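PDB 4EFI: 3-oxoacyl-(Acyl-carrier protein) synthase from Burkholderia xenovorans, which probably acts as a 3-oxoacyl-[acyl-carrier-protein] synthase, a thiolase-like enzyme that forms 3-oxoacyl-[acyl-carrier-protein] by condensation. Local coordinates for residues 137-142 / 189-194; 251-256 / 338-343. One frame throughout, in Å; residues are numbered along the deposited sequence. Where two conformers were deposited one is given.

Overall arrangement
Following the chain from the N terminus, helix 130-143 comes first, and interaction 1 closes a loop of 46 intervening residues when strand 190-197 packs against it. Only after that loop is complete does the chain enter helix 235-257, and interaction 2 then closes a second, longer loop of 81 residues at strand 335-343. The two loops therefore follow in series, neither crossing nor enclosing one another. They meet in space through the five-stranded mixed sheet, where strands 190-197 and 335-343 are antiparallel neighbours joined by backbone hydrogen bonds such as Ile194 O to Ser338 N (2.8 Å). The contact centres are about 12 Å apart, and the sheet is packed between the two helices.

Interaction 1: 137-142 / 189-194; sequences LGMNLI and AAAHFI
Met139 reaches out from its helix and sets its sulfur against two neighbours on strand 190-197, the methyl of Ala191 and the ring of Phe193. SD lies 4.2 Å from Ala191 CB and equally 4.2 Å from Phe193 CZ. The sulfur approaches the ring at its edge, close to the ring plane, rather than over a face, and the methionine chain crosses the phenylalanine side chain at about a right angle. Met139 CG stands beside its own backbone N (chi1 -67°), and from there the chain runs extended, which lets one long, flexible, unbranched residue bridge backbones whose nearest CA atoms, those of Met139 and Ala191, are 8.8 Å apart. CE continues the extended chain without approaching either partner as closely, leaving SD as the touching atom.

This is packing inside the layered thiolase fold: helix 130-143 lies between the two sheets, and Met139 also touches Leu182 of strand 176-184 in the other sheet, while Trp136, one turn earlier, meets Phe193 edge-to-face. Ala191 and Phe193, two residues apart, present their side chains on the same face of the strand. The ring passes beside the alanine methyl, with Phe193 CZ 3.8 Å from Ala191 CB, and the sulfur, the methyl and CZ form a nearly equilateral triangle. Alanine suits this position because its short side chain leaves room for the ring and the sulfur together, whereas Phe193 spans toward the helix and offers its polarised C-H rim to the soft, polarisable sulfur.

Interaction 2: 251-256 / 338-343; sequences SRTLDI and SAALAV
The guanidinium of Arg252 is the flat group of note, lying on the helix beside the point where the hydroxyls of Thr253 and Ser338 meet and the methyls of Thr253 and Ala340 touch. One of its faces is covered by Ile256 CG2, which sits 3.3 Å above the plane, over its centre. At the edge, NE makes a salt bridge to Glu11 of strand 10-15. The arginine end leads away from strand 335-343, leaving Thr253, the next residue along the helix, to face it.

Both branches of the threonine are used. Its OG1 accepts a hydrogen bond from Ser338 OG at 2.7 Å, and its CG2 rests against Ala340 CB at 3.8 Å. Thr253 CG2 is anti to the backbone N, while OG1 stands beside that N (chi1 -63°); this rotation turns OG1 to Ser338 OG and leaves CG2 to reach Ala340 CB, two residues further along the strand. The angle Ser338 CB-OG to Thr253 OG1 is about 98°, which places the acceptor roughly square to the CB-OG bond, a little under the tetrahedral angle. Ser338 and Ala340 are small enough to let helix 235-257 approach closely, with only 6.9 Å between the CA atoms of Thr253 and Ser338. This helix covers the face of the five-stranded sheet that turns away from helix 130-143, part of the layered architecture of the thiolase superfamily.

Thr253 OG1 is also bonded to Leu249 O one turn back, and Ser338 OG receives a weak bond from Ile194 N. Two buried hydroxyls are thus satisfied in a directed chain: serine donates to threonine, which in turn donates to a helix carbonyl. Such a sequence is probably cooperative, each hydrogen bond strengthening the next.

Interaction 1: 137-142 / 189-194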
# COMPACT_ATOMS: atom_id res chain seq x y z
N LEU A 137 3.27 -9.89 9.07
CA LEU A 137 4.20 -10.97 8.80
C LEU A 137 5.56 -10.64 9.38
O LEU A 137 6.21 -11.48 10.01
CB LEU A 137 4.32 -11.25 7.31
CG LEU A 137 5.21 -12.44 7.00
CD1 LEU A 137 4.76 -13.71 7.74
CD2 LEU A 137 5.18 -12.67 5.51
N GLY A 138 6.00 -9.42 9.17
CA GLY A 138 7.29 -9.01 9.70
C GLY A 138 7.37 -9.03 11.21
O GLY A 138 8.35 -9.46 11.81
N MET A 139 6.30 -8.56 11.86
CA MET A 139 6.27 -8.56 13.32
C MET A 139 6.19 -9.98 13.86
O MET A 139 6.77 -10.28 14.90
CB MET A 139 5.13 -7.68 13.86
CG MET A 139 5.36 -6.22 13.57
SD MET A 139 4.28 -5.14 14.53
CE MET A 139 5.11 -3.58 14.25
N ASN A 140 5.48 -10.87 13.16
CA ASN A 140 5.45 -12.27 13.53
C ASN A 140 6.87 -12.89 13.44
O ASN A 140 7.26 -13.62 14.37
CB ASN A 140 4.47 -13.03 12.63
CG ASN A 140 4.40 -14.50 12.96
OD1 ASN A 140 3.54 -14.95 13.69
ND2 ASN A 140 5.27 -15.26 12.39
N LEU A 141 7.62 -12.55 12.41
CA LEU A 141 9.00 -13.07 12.29
C LEU A 141 9.84 -12.65 13.51
O LEU A 141 10.61 -13.43 14.05
CB LEU A 141 9.67 -12.56 11.02
CG LEU A 141 9.20 -13.04 9.63
CD1 LEU A 141 10.00 -12.38 8.52
CD2 LEU A 141 9.30 -14.54 9.55
N ILE A 142 9.68 -11.41 13.95
CA ILE A 142 10.45 -10.90 15.06
C ILE A 142 9.97 -11.53 16.36
O ILE A 142 10.78 -12.00 17.16
CB ILE A 142 10.36 -9.37 15.09
CG1 ILE A 142 11.17 -8.81 13.93
CG2 ILE A 142 10.87 -8.81 16.44
CD1 ILE A 142 10.91 -7.34 13.65
N ALA A 189 3.68 -3.60 24.65
CA ALA A 189 2.67 -3.07 23.72
C ALA A 189 2.29 -4.14 22.69
O ALA A 189 3.17 -4.84 22.18
CB ALA A 189 3.19 -1.83 23.04
N ALA A 190 0.99 -4.26 22.38
CA ALA A 190 0.54 -5.25 21.39
C ALA A 190 0.07 -4.59 20.10
O ALA A 190 -0.44 -3.46 20.11
CB ALA A 190 -0.56 -6.09 21.95
N ALA A 191 0.22 -5.30 18.99
CA ALA A 191 -0.35 -4.88 17.71
C ALA A 191 -1.44 -5.87 17.33
O ALA A 191 -1.30 -7.08 17.57
CB ALA A 191 0.71 -4.84 16.64
N HIS A 192 -2.52 -5.38 16.75
CA HIS A 192 -3.66 -6.20 16.36
C HIS A 192 -3.92 -6.07 14.87
O HIS A 192 -3.79 -4.97 14.30
CB HIS A 192 -4.92 -5.79 17.11
CG HIS A 192 -4.80 -5.94 18.59
ND1 HIS A 192 -5.15 -7.09 19.25
CD2 HIS A 192 -4.33 -5.09 19.53
CE1 HIS A 192 -4.91 -6.94 20.55
NE2 HIS A 192 -4.42 -5.74 20.74
N PHE A 193 -4.29 -7.18 14.23
CA PHE A 193 -4.48 -7.25 12.79
C PHE A 193 -5.69 -8.11 12.48
O PHE A 193 -6.01 -9.04 13.23
CB PHE A 193 -3.28 -7.89 12.11
CG PHE A 193 -1.96 -7.26 12.45
CD1 PHE A 193 -1.23 -7.69 13.54
CD2 PHE A 193 -1.43 -6.25 11.66
CE1 PHE A 193 -0.00 -7.11 13.84
CE2 PHE A 193 -0.20 -5.69 11.96
CZ PHE A 193 0.50 -6.11 13.06
N ILE A 194 -6.35 -7.78 11.38
CA ILE A 194 -7.41 -8.63 10.81
C ILE A 194 -7.12 -8.79 9.34
O ILE A 194 -6.79 -7.81 8.66
CB ILE A 194 -8.82 -8.04 11.02
CG1 ILE A 194 -9.07 -7.79 12.51
CG2 ILE A 194 -9.88 -8.98 10.40
CD1 ILE A 194 -10.48 -7.31 12.84

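Interaction 2: 251-256 / 338-343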
# COMPACT_ATOMS: atom_id res chain seq x y z
N SER A 251 -14.84 -1.52 12.43
CA SER A 251 -15.52 -1.73 13.70
C SER A 251 -14.83 -2.81 14.52
O SER A 251 -14.51 -2.62 15.69
CB SER A 251 -16.99 -2.11 13.45
OG SER A 251 -17.66 -2.36 14.67
N ARG A 252 -14.58 -3.95 13.89
CA ARG A 252 -14.02 -5.09 14.62
C ARG A 252 -12.59 -4.82 15.06
O ARG A 252 -12.17 -5.22 16.16
CB ARG A 252 -14.13 -6.39 13.82
CG ARG A 252 -13.66 -7.60 14.58
CD ARG A 252 -14.52 -7.94 15.79
NE ARG A 252 -13.91 -9.07 16.50
CZ ARG A 252 -14.04 -9.34 17.78
NH1 ARG A 252 -14.81 -8.59 18.56
NH2 ARG A 252 -13.39 -10.38 18.30
N THR A 253 -11.84 -4.12 14.21
CA THR A 253 -10.47 -3.75 14.55
C THR A 253 -10.46 -2.89 15.80
O THR A 253 -9.67 -3.11 16.73
CB THR A 253 -9.79 -3.00 13.38
OG1 THR A 253 -9.71 -3.87 12.24
CG2 THR A 253 -8.40 -2.56 13.78
N LEU A 254 -11.34 -1.89 15.83
CA LEU A 254 -11.44 -1.00 16.98
C LEU A 254 -11.77 -1.80 18.23
O LEU A 254 -11.20 -1.57 19.30
CB LEU A 254 -12.50 0.08 16.75
CG LEU A 254 -12.04 1.16 15.76
CD1 LEU A 254 -13.14 2.15 15.44
CD2 LEU A 254 -10.84 1.89 16.31
N ASP A 255 -12.69 -2.75 18.11
CA ASP A 255 -13.14 -3.53 19.25
C ASP A 255 -11.99 -4.36 19.84
O ASP A 255 -11.79 -4.38 21.06
CB ASP A 255 -14.33 -4.42 18.87
CG ASP A 255 -15.61 -3.64 18.63
OD1 ASP A 255 -15.71 -2.46 19.06
OD2 ASP A 255 -16.55 -4.19 18.01
N ILE A 256 -11.21 -5.02 19.00
CA ILE A 256 -10.14 -5.90 19.50
C ILE A 256 -8.88 -5.17 19.99
O ILE A 256 -8.12 -5.71 20.79
CB ILE A 256 -9.75 -7.01 18.48
CG1 ILE A 256 -9.04 -6.45 17.24
CG2 ILE A 256 -10.98 -7.83 18.09
CD1 ILE A 256 -8.52 -7.54 16.29
N SER A 338 -6.34 -5.06 8.24
CA SER A 338 -6.13 -3.92 9.14
C SER A 338 -4.96 -4.14 10.07
O SER A 338 -4.51 -5.27 10.30
CB SER A 338 -7.37 -3.68 9.99
OG SER A 338 -7.55 -4.79 10.86
N ALA A 339 -4.45 -3.02 10.60
CA ALA A 339 -3.47 -3.01 11.68
C ALA A 339 -3.86 -1.90 12.64
O ALA A 339 -4.25 -0.81 12.21
CB ALA A 339 -2.08 -2.76 11.14
N ALA A 340 -3.73 -2.16 13.92
CA ALA A 340 -3.96 -1.14 14.93
C ALA A 340 -2.85 -1.26 15.93
O ALA A 340 -2.68 -2.31 16.54
CB ALA A 340 -5.29 -1.33 15.61
N LEU A 341 -2.10 -0.18 16.12
CA LEU A 341 -0.93 -0.22 16.98
C LEU A 341 -0.43 1.21 17.25
O LEU A 341 -0.77 2.16 16.53
CB LEU A 341 0.19 -1.08 16.38
CG LEU A 341 1.01 -0.47 15.25
CD1 LEU A 341 2.15 -1.40 14.87
CD2 LEU A 341 0.18 -0.17 14.03
N ALA A 342 0.40 1.33 18.28
CA ALA A 342 1.14 2.55 18.58
C ALA A 342 2.41 2.61 17.73
O ALA A 342 3.11 1.60 17.55
CB ALA A 342 1.48 2.62 20.05
N VAL A 343 2.72 3.79 17.21
CA VAL A 343 3.89 4.01 16.39
C VAL A 343 4.60 5.30 16.80
O VAL A 343 3.96 6.34 16.92
CB VAL A 343 3.52 4.13 14.92
CG1 VAL A 343 4.75 4.36 14.08
CG2 VAL A 343 2.73 2.88 14.43